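Local coordinates for Adenylate/guanylate cyclase/hydrolase, alpha/beta fold family (Ruegeria pomeroyi, PDB 3MR7), which probably acts as an adenylate cyclase, this chain being the nucleotide-cyclase catalytic domain of a longer protein, at residues Ile94-Ile102 / Ser127-Val138; Ser147-Leu155 / Pro164-Pro172. All blocks are in the same frame, centred on the assembly; numbering follows the deposited sequence.

Interaction 1 (Ile94-Ile102 / Ser127-Val138); sequences IQYRIGINI and SEPGAICVSDIV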
loop_
_atom_site.group_PDB
_atom_site.type_symbol
_atom_site.label_atom_id
_atom_site.label_comp_id
_atom_site.label_asym_id
_atom_site.label_seq_id
_atom_site.Cartn_x
_atom_site.Cartn_y
_atom_site.Cartn_z
ATOM N N ILE A 94 12.025 -8.869 -4.928
ATOM C CA ILE A 94 10.669 -8.658 -5.399
ATOM C C ILE A 94 9.778 -9.314 -4.371
ATOM O O ILE A 94 10.019 -10.443 -3.984
ATOM C CB ILE A 94 10.437 -9.336 -6.773
ATOM C CG1 ILE A 94 11.299 -8.671 -7.841
ATOM C CG2 ILE A 94 8.962 -9.320 -7.160
ATOM C CD1 ILE A 94 10.856 -8.943 -9.274
ATOM N N GLN A 95 8.767 -8.616 -3.893
ATOM C CA GLN A 95 7.805 -9.282 -3.034
ATOM C C GLN A 95 6.400 -8.912 -3.398
ATOM O O GLN A 95 6.111 -7.746 -3.681
ATOM C CB GLN A 95 8.011 -8.911 -1.583
ATOM C CG GLN A 95 9.314 -9.320 -1.000
ATOM C CD GLN A 95 9.492 -8.734 0.404
ATOM O OE1 GLN A 95 9.592 -7.512 0.579
ATOM N NE2 GLN A 95 9.498 -9.596 1.402
ATOM N N TYR A 96 5.518 -9.895 -3.356
ATOM C CA TYR A 96 4.112 -9.604 -3.550
ATOM C C TYR A 96 3.380 -9.310 -2.219
ATOM O O TYR A 96 3.878 -9.652 -1.148
ATOM C CB TYR A 96 3.481 -10.744 -4.315
ATOM C CG TYR A 96 4.033 -10.878 -5.717
ATOM C CD1 TYR A 96 3.682 -9.976 -6.712
ATOM C CD2 TYR A 96 4.897 -11.905 -6.045
ATOM C CE1 TYR A 96 4.182 -10.102 -7.992
ATOM C CE2 TYR A 96 5.400 -12.039 -7.293
ATOM C CZ TYR A 96 5.048 -11.148 -8.278
ATOM O OH TYR A 96 5.580 -11.305 -9.549
ATOM N N ARG A 97 2.239 -8.621 -2.290
ATOM C CA ARG A 97 1.303 -8.506 -1.153
ATOM C C ARG A 97 0.060 -9.287 -1.548
ATOM O O ARG A 97 -0.292 -9.318 -2.724
ATOM C CB ARG A 97 0.925 -7.039 -0.880
ATOM C CG ARG A 97 2.015 -6.204 -0.219
ATOM C CD ARG A 97 1.433 -4.920 0.234
ATOM N NE ARG A 97 0.755 -4.319 -0.893
ATOM C CZ ARG A 97 1.301 -3.390 -1.658
ATOM N NH1 ARG A 97 2.509 -2.942 -1.363
ATOM N NH2 ARG A 97 0.647 -2.911 -2.711
ATOM N N ILE A 98 -0.608 -9.938 -0.603
ATOM C CA ILE A 98 -1.810 -10.684 -0.973
ATOM C C ILE A 98 -2.893 -10.552 0.047
ATOM O O ILE A 98 -2.636 -10.639 1.230
ATOM C CB ILE A 98 -1.530 -12.169 -1.195
ATOM C CG1 ILE A 98 -0.551 -12.349 -2.360
ATOM C CG2 ILE A 98 -2.830 -12.913 -1.464
ATOM C CD1 ILE A 98 0.057 -13.718 -2.455
ATOM N N GLY A 99 -4.101 -10.296 -0.436
ATOM C CA GLY A 99 -5.302 -10.276 0.382
ATOM C C GLY A 99 -6.316 -11.303 -0.104
ATOM O O GLY A 99 -6.412 -11.628 -1.279
ATOM N N ILE A 100 -7.078 -11.849 0.817
ATOM C CA ILE A 100 -8.059 -12.859 0.471
ATOM C C ILE A 100 -9.283 -12.584 1.304
ATOM O O ILE A 100 -9.151 -12.299 2.467
ATOM C CB ILE A 100 -7.549 -14.248 0.819
ATOM C CG1 ILE A 100 -6.284 -14.534 0.028
ATOM C CG2 ILE A 100 -8.610 -15.278 0.506
ATOM C CD1 ILE A 100 -5.708 -15.858 0.304
ATOM N N ASN A 101 -10.470 -12.647 0.716
ATOM C CA ASN A 101 -11.695 -12.419 1.473
ATOM C C ASN A 101 -12.795 -13.344 0.970
ATOM O O ASN A 101 -12.592 -14.074 0.016
ATOM C CB ASN A 101 -12.113 -10.956 1.367
ATOM C CG ASN A 101 -13.372 -10.654 2.151
ATOM O OD1 ASN A 101 -13.587 -11.199 3.231
ATOM N ND2 ASN A 101 -14.217 -9.785 1.610
ATOM N N ILE A 102 -13.955 -13.315 1.612
ATOM C CA ILE A 102 -15.102 -14.076 1.140
ATOM C C ILE A 102 -16.409 -13.272 1.200
ATOM O O ILE A 102 -16.560 -12.357 2.012
ATOM C CB ILE A 102 -15.197 -15.395 1.890
ATOM C CG1 ILE A 102 -14.269 -16.408 1.245
ATOM C CG2 ILE A 102 -16.601 -15.944 1.863
ATOM C CD1 ILE A 102 -13.930 -17.537 2.169
ATOM N N SER A 127 -1.624 -5.445 3.519
ATOM C CA SER A 127 -0.799 -6.606 3.838
ATOM C C SER A 127 0.673 -6.250 3.834
ATOM O O SER A 127 1.107 -5.439 3.039
ATOM C CB SER A 127 -1.017 -7.706 2.807
ATOM O OG SER A 127 -0.075 -8.740 2.993
ATOM N N GLU A 128 1.474 -6.855 4.693
ATOM C CA GLU A 128 2.865 -6.532 4.547
ATOM C C GLU A 128 3.521 -7.305 3.425
ATOM O O GLU A 128 3.033 -8.337 3.001
ATOM C CB GLU A 128 3.649 -6.467 5.854
ATOM C CG GLU A 128 3.991 -7.715 6.570
ATOM C CD GLU A 128 4.523 -7.372 7.967
ATOM O OE1 GLU A 128 4.180 -6.275 8.474
ATOM O OE2 GLU A 128 5.282 -8.177 8.553
ATOM N N PRO A 129 4.591 -6.744 2.882
ATOM C CA PRO A 129 5.180 -7.336 1.689
ATOM C C PRO A 129 5.637 -8.737 1.988
ATOM O O PRO A 129 6.242 -8.971 3.034
ATOM C CB PRO A 129 6.370 -6.435 1.412
ATOM C CG PRO A 129 5.973 -5.100 2.020
ATOM C CD PRO A 129 5.257 -5.488 3.271
ATOM N N GLY A 130 5.318 -9.650 1.076
ATOM C CA GLY A 130 5.664 -11.045 1.218
ATOM C C GLY A 130 4.717 -11.853 2.077
ATOM O O GLY A 130 4.916 -13.034 2.218
ATOM N N ALA A 131 3.692 -11.209 2.623
ATOM C CA ALA A 131 2.789 -11.820 3.560
ATOM C C ALA A 131 1.448 -12.034 2.903
ATOM O O ALA A 131 1.305 -11.795 1.731
ATOM C CB ALA A 131 2.637 -10.921 4.791
ATOM N N ILE A 132 0.474 -12.484 3.677
ATOM C CA ILE A 132 -0.870 -12.701 3.207
ATOM C C ILE A 132 -1.830 -12.198 4.282
ATOM O O ILE A 132 -1.722 -12.608 5.425
ATOM C CB ILE A 132 -1.173 -14.181 3.080
ATOM C CG1 ILE A 132 -0.146 -14.891 2.222
ATOM C CG2 ILE A 132 -2.545 -14.368 2.506
ATOM C CD1 ILE A 132 -0.451 -16.360 2.058
ATOM N N CYS A 133 -2.765 -11.317 3.931
ATOM C CA CYS A 133 -3.794 -10.871 4.876
ATOM C C CYS A 133 -5.140 -11.443 4.484
ATOM O O CYS A 133 -5.525 -11.373 3.326
ATOM C CB CYS A 133 -3.877 -9.351 4.922
ATOM S SG CYS A 133 -2.629 -8.601 5.945
ATOM N N VAL A 134 -5.846 -12.027 5.438
ATOM C CA VAL A 134 -7.156 -12.616 5.149
ATOM C C VAL A 134 -8.191 -12.032 6.086
ATOM O O VAL A 134 -7.890 -11.670 7.225
ATOM C CB VAL A 134 -7.130 -14.126 5.317
ATOM C CG1 VAL A 134 -5.793 -14.650 4.800
ATOM C CG2 VAL A 134 -7.323 -14.510 6.799
ATOM N N SER A 135 -9.413 -11.900 5.619
ATOM C CA SER A 135 -10.421 -11.363 6.501
ATOM C C SER A 135 -10.690 -12.429 7.559
ATOM O O SER A 135 -10.263 -13.585 7.418
ATOM C CB SER A 135 -11.695 -11.060 5.737
ATOM O OG SER A 135 -12.296 -12.279 5.324
ATOM N N ASP A 136 -11.406 -12.018 8.601
ATOM C CA ASP A 136 -11.800 -12.871 9.705
ATOM C C ASP A 136 -12.694 -14.002 9.235
ATOM O O ASP A 136 -12.577 -15.117 9.723
ATOM C CB ASP A 136 -12.526 -12.046 10.775
ATOM C CG ASP A 136 -12.798 -12.840 12.022
ATOM O OD1 ASP A 136 -11.850 -13.447 12.527
ATOM O OD2 ASP A 136 -13.945 -12.869 12.501
ATOM N N ILE A 137 -13.602 -13.720 8.300
ATOM C CA ILE A 137 -14.421 -14.788 7.744
ATOM C C ILE A 137 -13.489 -15.869 7.177
ATOM O O ILE A 137 -13.720 -17.067 7.399
ATOM C CB ILE A 137 -15.286 -14.322 6.588
ATOM C CG1 ILE A 137 -16.266 -13.272 6.998
ATOM C CG2 ILE A 137 -16.105 -15.427 6.065
ATOM C CD1 ILE A 137 -16.816 -12.594 5.746
ATOM N N VAL A 138 -12.454 -15.464 6.427
ATOM C CA VAL A 138 -11.596 -16.459 5.775
ATOM C C VAL A 138 -10.902 -17.255 6.843
ATOM O O VAL A 138 -10.770 -18.478 6.762
ATOM C CB VAL A 138 -10.539 -15.865 4.823
ATOM C CG1 VAL A 138 -9.435 -16.857 4.574
ATOM C CG2 VAL A 138 -11.166 -15.473 3.495
#

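Interaction 2 (Ser147-Leu155 / Pro164-Pro172); sequences SEPFTDLGL and PIRVWQWVP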
loop_
_atom_site.group_PDB
_atom_site.type_symbol
_atom_site.label_atom_id
_atom_site.label_comp_id
_atom_site.label_asym_id
_atom_site.label_seq_id
_atom_site.Cartn_x
_atom_site.Cartn_y
_atom_site.Cartn_z
ATOM N N SER A 147 -1.510 -25.471 8.532
ATOM C CA SER A 147 -0.617 -25.466 9.704
ATOM C C SER A 147 -0.010 -24.097 9.985
ATOM O O SER A 147 0.275 -23.759 11.139
ATOM C CB SER A 147 0.507 -26.476 9.526
ATOM O OG SER A 147 0.835 -26.552 8.154
ATOM N N GLU A 148 0.206 -23.324 8.926
ATOM C CA GLU A 148 0.764 -21.984 9.044
ATOM C C GLU A 148 -0.083 -21.100 9.960
ATOM O O GLU A 148 -1.314 -21.079 9.862
ATOM C CB GLU A 148 0.905 -21.340 7.673
ATOM C CG GLU A 148 2.043 -21.872 6.843
ATOM C CD GLU A 148 1.647 -23.010 5.952
ATOM O OE1 GLU A 148 0.756 -23.791 6.346
ATOM O OE2 GLU A 148 2.230 -23.124 4.853
ATOM N N PRO A 149 0.579 -20.377 10.871
ATOM C CA PRO A 149 -0.090 -19.540 11.871
ATOM C C PRO A 149 -0.421 -18.121 11.380
ATOM O O PRO A 149 0.305 -17.528 10.586
ATOM C CB PRO A 149 0.948 -19.464 12.987
ATOM C CG PRO A 149 2.256 -19.526 12.265
ATOM C CD PRO A 149 2.040 -20.434 11.081
ATOM N N PHE A 150 -1.526 -17.586 11.885
ATOM C CA PHE A 150 -1.933 -16.224 11.601
ATOM C C PHE A 150 -2.044 -15.452 12.880
ATOM O O PHE A 150 -2.277 -16.025 13.923
ATOM C CB PHE A 150 -3.286 -16.201 10.894
ATOM C CG PHE A 150 -3.196 -16.566 9.467
ATOM C CD1 PHE A 150 -3.303 -15.600 8.492
ATOM C CD2 PHE A 150 -2.925 -17.872 9.101
ATOM C CE1 PHE A 150 -3.192 -15.933 7.169
ATOM C CE2 PHE A 150 -2.804 -18.208 7.797
ATOM C CZ PHE A 150 -2.934 -17.236 6.813
ATOM N N THR A 151 -1.909 -14.140 12.766
ATOM C CA THR A 151 -1.966 -13.251 13.883
ATOM C C THR A 151 -3.030 -12.181 13.688
ATOM O O THR A 151 -3.017 -11.483 12.684
ATOM C CB THR A 151 -0.676 -12.510 13.937
ATOM O OG1 THR A 151 0.366 -13.456 14.147
ATOM C CG2 THR A 151 -0.713 -11.481 15.052
ATOM N N ASP A 152 -3.925 -12.047 14.661
ATOM C CA ASP A 152 -4.941 -11.016 14.653
ATOM C C ASP A 152 -4.245 -9.665 14.484
ATOM O O ASP A 152 -3.262 -9.377 15.138
ATOM C CB ASP A 152 -5.771 -11.088 15.955
ATOM C CG ASP A 152 -6.945 -10.115 15.989
ATOM O OD1 ASP A 152 -6.904 -9.032 15.355
ATOM O OD2 ASP A 152 -7.927 -10.434 16.691
ATOM N N LEU A 153 -4.761 -8.846 13.581
ATOM C CA LEU A 153 -4.191 -7.543 13.291
ATOM C C LEU A 153 -5.125 -6.437 13.747
ATOM O O LEU A 153 -4.785 -5.276 13.673
ATOM C CB LEU A 153 -4.018 -7.408 11.789
ATOM C CG LEU A 153 -2.624 -7.009 11.394
ATOM C CD1 LEU A 153 -1.673 -7.913 12.138
ATOM C CD2 LEU A 153 -2.469 -7.130 9.900
ATOM N N GLY A 154 -6.324 -6.797 14.175
ATOM C CA GLY A 154 -7.289 -5.802 14.567
ATOM C C GLY A 154 -8.219 -5.378 13.447
ATOM O O GLY A 154 -8.378 -6.074 12.434
ATOM N N LEU A 155 -8.854 -4.230 13.650
ATOM C CA LEU A 155 -9.904 -3.771 12.764
ATOM C C LEU A 155 -9.378 -2.846 11.692
ATOM O O LEU A 155 -8.396 -2.121 11.870
ATOM C CB LEU A 155 -11.021 -3.098 13.553
ATOM C CG LEU A 155 -11.569 -4.033 14.639
ATOM C CD1 LEU A 155 -12.638 -3.334 15.401
ATOM C CD2 LEU A 155 -12.116 -5.316 14.052
ATOM N N PRO A 164 -16.017 -1.926 9.756
ATOM C CA PRO A 164 -14.629 -2.384 9.626
ATOM C C PRO A 164 -14.475 -3.912 9.704
ATOM O O PRO A 164 -15.363 -4.602 10.195
ATOM C CB PRO A 164 -13.944 -1.731 10.824
ATOM C CG PRO A 164 -15.040 -1.370 11.755
ATOM C CD PRO A 164 -16.175 -0.986 10.870
ATOM N N ILE A 165 -13.343 -4.429 9.231
ATOM C CA ILE A 165 -13.133 -5.866 9.159
ATOM C C ILE A 165 -11.965 -6.252 10.042
ATOM O O ILE A 165 -10.996 -5.518 10.128
ATOM C CB ILE A 165 -12.840 -6.309 7.698
ATOM C CG1 ILE A 165 -14.142 -6.484 6.936
ATOM C CG2 ILE A 165 -12.118 -7.620 7.651
ATOM C CD1 ILE A 165 -14.728 -5.235 6.452
ATOM N N ARG A 166 -12.064 -7.399 10.706
ATOM C CA ARG A 166 -10.972 -7.920 11.509
ATOM C C ARG A 166 -10.049 -8.691 10.569
ATOM O O ARG A 166 -10.483 -9.567 9.842
ATOM C CB ARG A 166 -11.493 -8.786 12.669
ATOM C CG ARG A 166 -10.402 -9.517 13.461
ATOM C CD ARG A 166 -10.787 -9.816 14.949
ATOM N NE ARG A 166 -10.291 -8.793 15.881
ATOM C CZ ARG A 166 -11.055 -7.873 16.460
ATOM N NH1 ARG A 166 -12.362 -7.860 16.227
ATOM N NH2 ARG A 166 -10.524 -6.973 17.279
ATOM N N VAL A 167 -8.775 -8.328 10.584
ATOM C CA VAL A 167 -7.810 -8.820 9.626
ATOM C C VAL A 167 -6.729 -9.674 10.288
ATOM O O VAL A 167 -6.125 -9.288 11.296
ATOM C CB VAL A 167 -7.187 -7.612 8.875
ATOM C CG1 VAL A 167 -6.007 -8.018 8.029
ATOM C CG2 VAL A 167 -8.267 -6.920 8.030
ATOM N N TRP A 168 -6.502 -10.846 9.712
ATOM C CA TRP A 168 -5.491 -11.764 10.209
ATOM C C TRP A 168 -4.379 -11.814 9.192
ATOM O O TRP A 168 -4.621 -11.758 7.977
ATOM C CB TRP A 168 -6.087 -13.151 10.356
ATOM C CG TRP A 168 -7.162 -13.195 11.368
ATOM C CD1 TRP A 168 -8.451 -12.774 11.220
ATOM C CD2 TRP A 168 -7.048 -13.685 12.698
ATOM N NE1 TRP A 168 -9.147 -12.969 12.377
ATOM C CE2 TRP A 168 -8.310 -13.527 13.305
ATOM C CE3 TRP A 168 -6.000 -14.261 13.436
ATOM C CZ2 TRP A 168 -8.555 -13.910 14.629
ATOM C CZ3 TRP A 168 -6.241 -14.643 14.738
ATOM C CH2 TRP A 168 -7.506 -14.461 15.332
ATOM N N GLN A 169 -3.159 -11.937 9.687
ATOM C CA GLN A 169 -1.993 -11.914 8.823
ATOM C C GLN A 169 -1.001 -13.021 9.092
ATOM O O GLN A 169 -0.737 -13.403 10.226
ATOM C CB GLN A 169 -1.266 -10.573 8.941
ATOM C CG GLN A 169 -0.099 -10.421 7.980
ATOM C CD GLN A 169 0.566 -9.083 8.116
ATOM O OE1 GLN A 169 1.213 -8.810 9.126
ATOM N NE2 GLN A 169 0.404 -8.224 7.110
ATOM N N TRP A 170 -0.420 -13.510 8.018
ATOM C CA TRP A 170 0.645 -14.463 8.106
ATOM C C TRP A 170 1.853 -13.878 7.415
ATOM O O TRP A 170 1.752 -13.309 6.327
ATOM C CB TRP A 170 0.224 -15.734 7.403
ATOM C CG TRP A 170 1.340 -16.671 7.179
ATOM C CD1 TRP A 170 1.764 -17.671 8.009
ATOM C CD2 TRP A 170 2.181 -16.715 6.037
ATOM N NE1 TRP A 170 2.825 -18.331 7.450
ATOM C CE2 TRP A 170 3.100 -17.765 6.236
ATOM C CE3 TRP A 170 2.237 -15.980 4.852
ATOM C CZ2 TRP A 170 4.058 -18.085 5.309
ATOM C CZ3 TRP A 170 3.179 -16.288 3.951
ATOM C CH2 TRP A 170 4.086 -17.334 4.175
ATOM N N VAL A 171 2.998 -13.986 8.063
ATOM C CA VAL A 171 4.244 -13.615 7.430
ATOM C C VAL A 171 5.112 -14.829 7.411
ATOM O O VAL A 171 4.987 -15.701 8.250
ATOM C CB VAL A 171 4.998 -12.500 8.174
ATOM C CG1 VAL A 171 4.068 -11.358 8.491
ATOM C CG2 VAL A 171 5.644 -13.042 9.433
ATOM N N PRO A 172 5.993 -14.899 6.427
ATOM C CA PRO A 172 6.902 -16.039 6.356
ATOM C C PRO A 172 7.811 -16.078 7.562
ATOM O O PRO A 172 7.981 -15.056 8.249
ATOM C CB PRO A 172 7.699 -15.785 5.084
ATOM C CG PRO A 172 7.320 -14.401 4.649
ATOM C CD PRO A 172 6.019 -14.067 5.219
HETATM O O HOH W 1 2.717 -15.600 10.367
HETATM O O HOH W 2 2.305 -13.506 11.767
#

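Interaction 1 (Ile94-Ile102 / Ser127-Val138)
Val138 presses its CG2 methyl into the notch between Ile100 and Ile102, just past the end of strand 132-135, where helix 136-142 begins beside strand 96-107; the two strands are parallel neighbours joined by a beta-alpha-beta crossover through helix 115-126 in the nucleotide cyclase catalytic domain. The methyl sits 3.9 Å from Ile100 CG2 and 3.7 Å from Ile102 CD1, and the side chains meet at about a right angle. With CG2 beside its own backbone N (chi1 161° turns CG1 to the far side), Val138 also rests against the backbone of Asn101. Further back, Ile132 repeats the scheme: its CG2 wedges between Ile98 and Ile100, 4.1 Å from Ile100 CD1. Branched residues suit this face because their short, stiff side chains offer knobs without disturbing extended backbone. Helix 67-84 packs against it through Gln78 and Ala74.

On the reverse face Gly99 pairs with Cys133 and, having no side chain, brings its CA to 3.1 Å from Cys133 O, a CA-H...O contact. Cys133 N donates to Ile98 O at 2.8 Å, and Cys133 O receives Ile100 N, so this residue ties down both sides of Gly99.

Before the strand, a type II turn from Glu128 to Ala131 brings Gly130 N to Tyr96 O. The positive phi of Gly130 favours glycine. Pro129 crosses the end of Gln95 obliquely, its CB 3.5 Å from Gln95 OE1. Arg97 runs past Ser127 and Pro129 to a salt bridge with Glu124.

At the other end Ser135 caps helix 136-142, its OG accepting a weak bond from Val138 N. That same hydroxyl donates to Asn101 OD1 at 2.7 Å, tilted 17° from the amide plane, while Asn101 ND2 is held by Ala116 O.

Interaction 2 (Ser147-Leu155 / Pro164-Pro172)
Phe150 lays one face of its ring over the CB of Trp170, a CH-pi contact in which that carbon lies 3.6 Å from the ring centroid and 17° off the normal. Trp170 turns its indole toward 148-149, its edge reaching Pro149 O and its NE1 lying 3.6 Å from Glu148 CB. A large flat residue fits here, since its edge meets the 148-149 loop while its CB lies against the Phe150 ring.

Next along the hairpin, Asp152 sits over the indole of Trp168, its CB 3.9 Å from the centroid of the six-membered ring. With CG opposite the backbone N (chi1 -175°), the carboxylate is carried past the ring toward Arg166 and Gly154 N. OD1 takes Gly154 N at 2.6 Å, closing an Asx turn, and OD2 meets Arg166 NE at 3.0 Å in a salt bridge, in the arginine conformer described. Replacing Asp152 by alanine would remove the carboxylate and is likely to leave Gly154 N without its acceptor and Arg166 without its charged mate, freer to turn.

The Asx turn coincides with a beta bulge, where the register slips by one between Asp152 and Leu155. Glycine suits the place of Gly154, whose backbone angles would jam a CB against the preceding carbonyl. Val167 N bonds to Gly154 O at 2.9 Å, and in the same conformer Leu155 CD2 covers one face of the Arg166 guanidinium.

Strand 161-170 lies between its hairpin partner 151-158 and strand 132-135; Trp168 also stacks on His139 of helix 136-142, Trp170 packs on helix 67-84, and Ile165 and Val167 face helix 115-126.

In the fold
Interaction 1 closes before interaction 2 opens along the chain, and helix 136-142 leads from one toward the other. Their centres are 9 Å apart within a single mixed sheet: strand 132-135 pairs with 96-107 in interaction 1 and borders strand 161-170 of interaction 2, a link reinforced by Val134 N lying 2.8 Å from Trp168 O, a probable hydrogen bond. The order across the sheet is therefore 96-107, 132-135, 161-170, 151-158. Interaction 1 lies in the buried centre of the domain, whereas interaction 2 adds the terminal hairpin at its surface. Helix 67-84 packs against both contacts, so the hairpin is anchored to the same helix as the core strands, although most of it lies at the surface.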